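PDB 5YKZ: capsid protein from Penaeus vannamei nodavirus, which forms the protein shell of a shrimp virus, its protruding domain pairing with a second copy to build the dimeric spikes on the particle surface. Local coordinates for residues 30-41 and 84-95. Residues are numbered along the deposited sequence; the frame is centred on the assembly and turned at random.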
loop_
_atom_site.group_PDB
_atom_site.type_symbol
_atom_site.label_atom_id
_atom_site.label_comp_id
_atom_site.label_asym_id
_atom_site.label_seq_id
_atom_site.Cartn_x
_atom_site.Cartn_y
_atom_site.Cartn_z
ATOM N N VAL B 30 6.847 -1.843 -17.302
ATOM C CA VAL B 30 7.550 -0.922 -16.438
ATOM C C VAL B 30 9.020 -0.930 -16.855
ATOM O O VAL B 30 9.619 -1.988 -16.967
ATOM C CB VAL B 30 7.383 -1.350 -14.973
ATOM C CG1 VAL B 30 8.103 -0.441 -14.067
ATOM C CG2 VAL B 30 5.892 -1.415 -14.599
ATOM N N THR B 31 9.560 0.276 -17.064
ATOM C CA THR B 31 10.905 0.443 -17.547
ATOM C C THR B 31 11.733 1.300 -16.640
ATOM O O THR B 31 11.302 1.890 -15.664
ATOM C CB THR B 31 10.821 1.137 -18.962
ATOM O OG1 THR B 31 10.374 2.471 -18.824
ATOM C CG2 THR B 31 9.939 0.376 -19.936
ATOM N N GLY B 32 13.013 1.361 -16.980
ATOM C CA GLY B 32 13.929 2.239 -16.344
ATOM C C GLY B 32 14.489 1.801 -15.034
ATOM O O GLY B 32 15.012 2.657 -14.342
ATOM N N LEU B 33 14.455 0.513 -14.733
ATOM C CA LEU B 33 15.024 0.038 -13.492
ATOM C C LEU B 33 16.415 -0.628 -13.719
ATOM O O LEU B 33 16.923 -0.610 -14.845
ATOM C CB LEU B 33 14.000 -0.957 -12.905
ATOM C CG LEU B 33 12.692 -0.271 -12.494
ATOM C CD1 LEU B 33 11.568 -1.312 -12.275
ATOM C CD2 LEU B 33 12.893 0.540 -11.244
ATOM N N SER B 34 17.008 -1.153 -12.683
ATOM C CA SER B 34 18.270 -1.817 -12.849
ATOM C C SER B 34 18.123 -3.172 -13.477
ATOM O O SER B 34 17.157 -3.888 -13.175
ATOM C CB SER B 34 18.969 -1.988 -11.521
ATOM O OG SER B 34 19.164 -0.814 -10.840
ATOM N N PRO B 35 19.035 -3.578 -14.377
ATOM C CA PRO B 35 18.931 -4.861 -14.993
ATOM C C PRO B 35 18.966 -5.993 -13.985
ATOM O O PRO B 35 19.699 -5.938 -12.981
ATOM C CB PRO B 35 20.131 -4.897 -15.949
ATOM C CG PRO B 35 20.336 -3.484 -16.258
ATOM C CD PRO B 35 20.212 -2.841 -14.916
ATOM N N SER B 36 18.202 -7.041 -14.240
ATOM C CA SER B 36 18.282 -8.296 -13.492
ATOM C C SER B 36 18.287 -8.072 -12.037
ATOM O O SER B 36 19.060 -8.646 -11.277
ATOM C CB SER B 36 19.485 -9.161 -13.989
ATOM O OG SER B 36 19.461 -9.333 -15.394
ATOM N N THR B 37 17.313 -7.284 -11.548
ATOM C CA THR B 37 17.193 -6.906 -10.157
ATOM C C THR B 37 15.714 -7.121 -9.715
ATOM O O THR B 37 14.797 -6.839 -10.479
ATOM C CB THR B 37 17.510 -5.415 -9.975
ATOM O OG1 THR B 37 18.917 -5.207 -10.400
ATOM C CG2 THR B 37 17.437 -4.945 -8.525
ATOM N N SER B 38 15.588 -7.536 -8.493
ATOM C CA SER B 38 14.251 -7.793 -7.895
ATOM C C SER B 38 13.797 -6.596 -7.121
ATOM O O SER B 38 14.518 -5.903 -6.392
ATOM C CB SER B 38 14.331 -9.031 -7.048
ATOM O OG SER B 38 14.443 -10.178 -7.990
ATOM N N TYR B 39 12.479 -6.369 -7.273
ATOM C CA TYR B 39 11.740 -5.254 -6.638
ATOM C C TYR B 39 10.515 -5.744 -5.972
ATOM O O TYR B 39 9.944 -6.791 -6.424
ATOM C CB TYR B 39 11.398 -4.188 -7.688
ATOM C CG TYR B 39 12.587 -3.576 -8.307
ATOM C CD1 TYR B 39 13.190 -2.475 -7.709
ATOM C CD2 TYR B 39 13.163 -4.049 -9.479
ATOM C CE1 TYR B 39 14.343 -1.911 -8.244
ATOM C CE2 TYR B 39 14.306 -3.459 -10.019
ATOM C CZ TYR B 39 14.855 -2.409 -9.372
ATOM O OH TYR B 39 15.987 -1.814 -9.965
ATOM N N LEU B 40 10.007 -5.044 -5.026
ATOM C CA LEU B 40 8.654 -5.284 -4.430
ATOM C C LEU B 40 7.749 -4.161 -4.857
ATOM O O LEU B 40 8.170 -2.974 -4.801
ATOM C CB LEU B 40 8.839 -5.273 -2.958
ATOM C CG LEU B 40 7.741 -5.802 -2.146
ATOM C CD1 LEU B 40 7.540 -7.349 -2.281
ATOM C CD2 LEU B 40 7.894 -5.410 -0.681
ATOM N N LEU B 41 6.529 -4.459 -5.220
ATOM C CA LEU B 41 5.540 -3.463 -5.595
ATOM C C LEU B 41 4.418 -3.470 -4.615
ATOM O O LEU B 41 3.880 -4.543 -4.288
ATOM C CB LEU B 41 4.949 -3.731 -6.991
ATOM C CG LEU B 41 5.889 -4.217 -8.051
ATOM C CD1 LEU B 41 5.203 -4.429 -9.358
ATOM C CD2 LEU B 41 7.083 -3.252 -8.255
ATOM N N PHE B 84 1.179 -7.618 -2.565
ATOM C CA PHE B 84 2.458 -7.085 -2.928
ATOM C C PHE B 84 3.091 -8.026 -3.913
ATOM O O PHE B 84 2.942 -9.286 -3.809
ATOM C CB PHE B 84 3.376 -6.853 -1.708
ATOM C CG PHE B 84 3.424 -7.975 -0.690
ATOM C CD1 PHE B 84 4.315 -8.993 -0.738
ATOM C CD2 PHE B 84 2.590 -7.949 0.393
ATOM C CE1 PHE B 84 4.356 -9.978 0.195
ATOM C CE2 PHE B 84 2.670 -8.876 1.358
ATOM C CZ PHE B 84 3.475 -9.900 1.262
ATOM N N ILE B 85 3.731 -7.495 -4.911
ATOM C CA ILE B 85 4.338 -8.235 -6.027
ATOM C C ILE B 85 5.829 -8.238 -5.886
ATOM O O ILE B 85 6.456 -7.198 -5.620
ATOM C CB ILE B 85 3.916 -7.570 -7.365
ATOM C CG1 ILE B 85 2.483 -7.860 -7.651
ATOM C CG2 ILE B 85 4.829 -8.065 -8.496
ATOM C CD1 ILE B 85 1.871 -7.030 -8.778
ATOM N N LYS B 86 6.455 -9.373 -6.081
ATOM C CA LYS B 86 7.884 -9.512 -6.235
ATOM C C LYS B 86 8.143 -9.821 -7.687
ATOM O O LYS B 86 7.579 -10.757 -8.236
ATOM C CB LYS B 86 8.430 -10.620 -5.349
ATOM C CG LYS B 86 9.894 -10.961 -5.470
ATOM C CD LYS B 86 10.884 -9.826 -5.397
ATOM C CE LYS B 86 10.834 -9.265 -4.032
ATOM N NZ LYS B 86 11.152 -10.188 -2.944
ATOM N N VAL B 87 8.999 -9.049 -8.322
ATOM C CA VAL B 87 9.260 -9.187 -9.739
ATOM C C VAL B 87 10.682 -8.816 -10.028
ATOM O O VAL B 87 11.263 -7.859 -9.421
ATOM C CB VAL B 87 8.283 -8.345 -10.568
ATOM C CG1 VAL B 87 8.393 -6.838 -10.212
ATOM C CG2 VAL B 87 8.399 -8.642 -12.067
ATOM N N LYS B 88 11.301 -9.562 -10.922
ATOM C CA LYS B 88 12.675 -9.302 -11.389
ATOM C C LYS B 88 12.656 -8.728 -12.750
ATOM O O LYS B 88 11.979 -9.206 -13.662
ATOM C CB LYS B 88 13.455 -10.580 -11.363
ATOM C CG LYS B 88 14.971 -10.471 -11.649
ATOM C CD LYS B 88 15.679 -11.829 -11.586
ATOM C CE LYS B 88 17.147 -11.726 -11.980
ATOM N NZ LYS B 88 17.859 -13.065 -11.821
ATOM N N THR B 89 13.462 -7.707 -12.916
ATOM C CA THR B 89 13.632 -7.128 -14.233
ATOM C C THR B 89 14.475 -8.052 -15.147
ATOM O O THR B 89 15.200 -8.937 -14.712
ATOM C CB THR B 89 14.283 -5.812 -14.210
ATOM O OG1 THR B 89 15.532 -5.954 -13.501
ATOM C CG2 THR B 89 13.412 -4.781 -13.432
ATOM N N ASP B 90 14.280 -7.809 -16.446
ATOM C CA ASP B 90 15.095 -8.418 -17.474
ATOM C C ASP B 90 16.413 -7.671 -17.531
ATOM O O ASP B 90 16.730 -6.761 -16.777
ATOM C CB ASP B 90 14.318 -8.460 -18.786
ATOM C CG ASP B 90 14.006 -7.106 -19.366
ATOM O OD1 ASP B 90 14.564 -6.100 -18.998
ATOM O OD2 ASP B 90 13.151 -7.139 -20.297
ATOM N N THR B 91 17.295 -8.133 -18.471
ATOM C CA THR B 91 18.649 -7.579 -18.563
ATOM C C THR B 91 18.574 -6.187 -19.069
ATOM O O THR B 91 19.541 -5.418 -19.012
ATOM C CB THR B 91 19.523 -8.460 -19.515
ATOM O OG1 THR B 91 18.866 -8.523 -20.797
ATOM C CG2 THR B 91 19.666 -9.834 -18.963
ATOM N N PHE B 92 17.403 -5.732 -19.508
ATOM C CA PHE B 92 17.265 -4.313 -19.842
ATOM C C PHE B 92 16.552 -3.404 -18.837
ATOM O O PHE B 92 16.266 -2.230 -19.081
ATOM C CB PHE B 92 16.407 -4.200 -21.101
ATOM C CG PHE B 92 16.981 -4.931 -22.250
ATOM C CD1 PHE B 92 17.901 -4.306 -23.065
ATOM C CD2 PHE B 92 16.660 -6.264 -22.466
ATOM C CE1 PHE B 92 18.464 -4.989 -24.127
ATOM C CE2 PHE B 92 17.223 -6.966 -23.515
ATOM C CZ PHE B 92 18.120 -6.325 -24.343
ATOM N N GLY B 93 16.269 -3.970 -17.688
ATOM C CA GLY B 93 15.645 -3.115 -16.646
ATOM C C GLY B 93 14.128 -2.933 -16.755
ATOM O O GLY B 93 13.630 -1.939 -16.185
ATOM N N THR B 94 13.452 -3.898 -17.367
ATOM C CA THR B 94 12.015 -3.856 -17.523
ATOM C C THR B 94 11.374 -5.055 -16.967
ATOM O O THR B 94 11.931 -6.129 -16.848
ATOM C CB THR B 94 11.545 -3.678 -19.010
ATOM O OG1 THR B 94 11.378 -4.952 -19.664
ATOM C CG2 THR B 94 12.448 -2.687 -19.733
ATOM N N PHE B 95 10.051 -4.922 -16.644
ATOM C CA PHE B 95 9.196 -6.043 -16.388
ATOM C C PHE B 95 7.798 -5.740 -16.811
ATOM O O PHE B 95 7.401 -4.574 -16.914
ATOM C CB PHE B 95 9.209 -6.504 -14.906
ATOM C CG PHE B 95 8.681 -5.435 -13.945
ATOM C CD1 PHE B 95 7.319 -5.312 -13.721
ATOM C CD2 PHE B 95 9.532 -4.659 -13.155
ATOM C CE1 PHE B 95 6.826 -4.399 -12.829
ATOM C CE2 PHE B 95 9.037 -3.726 -12.238
ATOM C CZ PHE B 95 7.673 -3.592 -12.089
HETATM O O HOH W 1 14.279 -0.103 -19.246
#
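T89 turns its side chain into the 31-37 loop, where T89 CB lies 3.6 Å from S34 O. A chi1 of 55° puts T89 OG1 where it meets two backbone groups at once: it donates to S34 O at 2.6 Å, in the carbonyl plane, and accepts from T37 N at 3.0 Å with an N-H...O angle of 168°; two bonds thus fix this hydroxyl. The methyl branch, T89 CG2, meets Y39 CE2 at 3.8 Å and, within its own segment, the edge of the F95 ring. Beyond the loop the pairing becomes regular: strands 38-41 and 85-88 run antiparallel at 154°, neighbours in the all-antiparallel sheet of the spike domain, with Y39-V87 and L41-I85 as hydrogen-bonded pairs. On the face carrying V30, Y39, L41, I85 and V87, both faces of the F95 ring are covered: V30 CB makes a CH-pi contact 3.8 Å from its centroid, and V87 CG1, of the same segment as F95, lies over the opposite face, while L33 CD1 approaches F95 CE2 obliquely at 3.5 Å. On the face carrying S38, L40 and K88, K86 folds its bent chain over Y39 O, K86 CD lying 3.3 Å from Y39 O, and its NZ forms a salt bridge with D7 of the second subunit and a hydrogen bond to V8 O there.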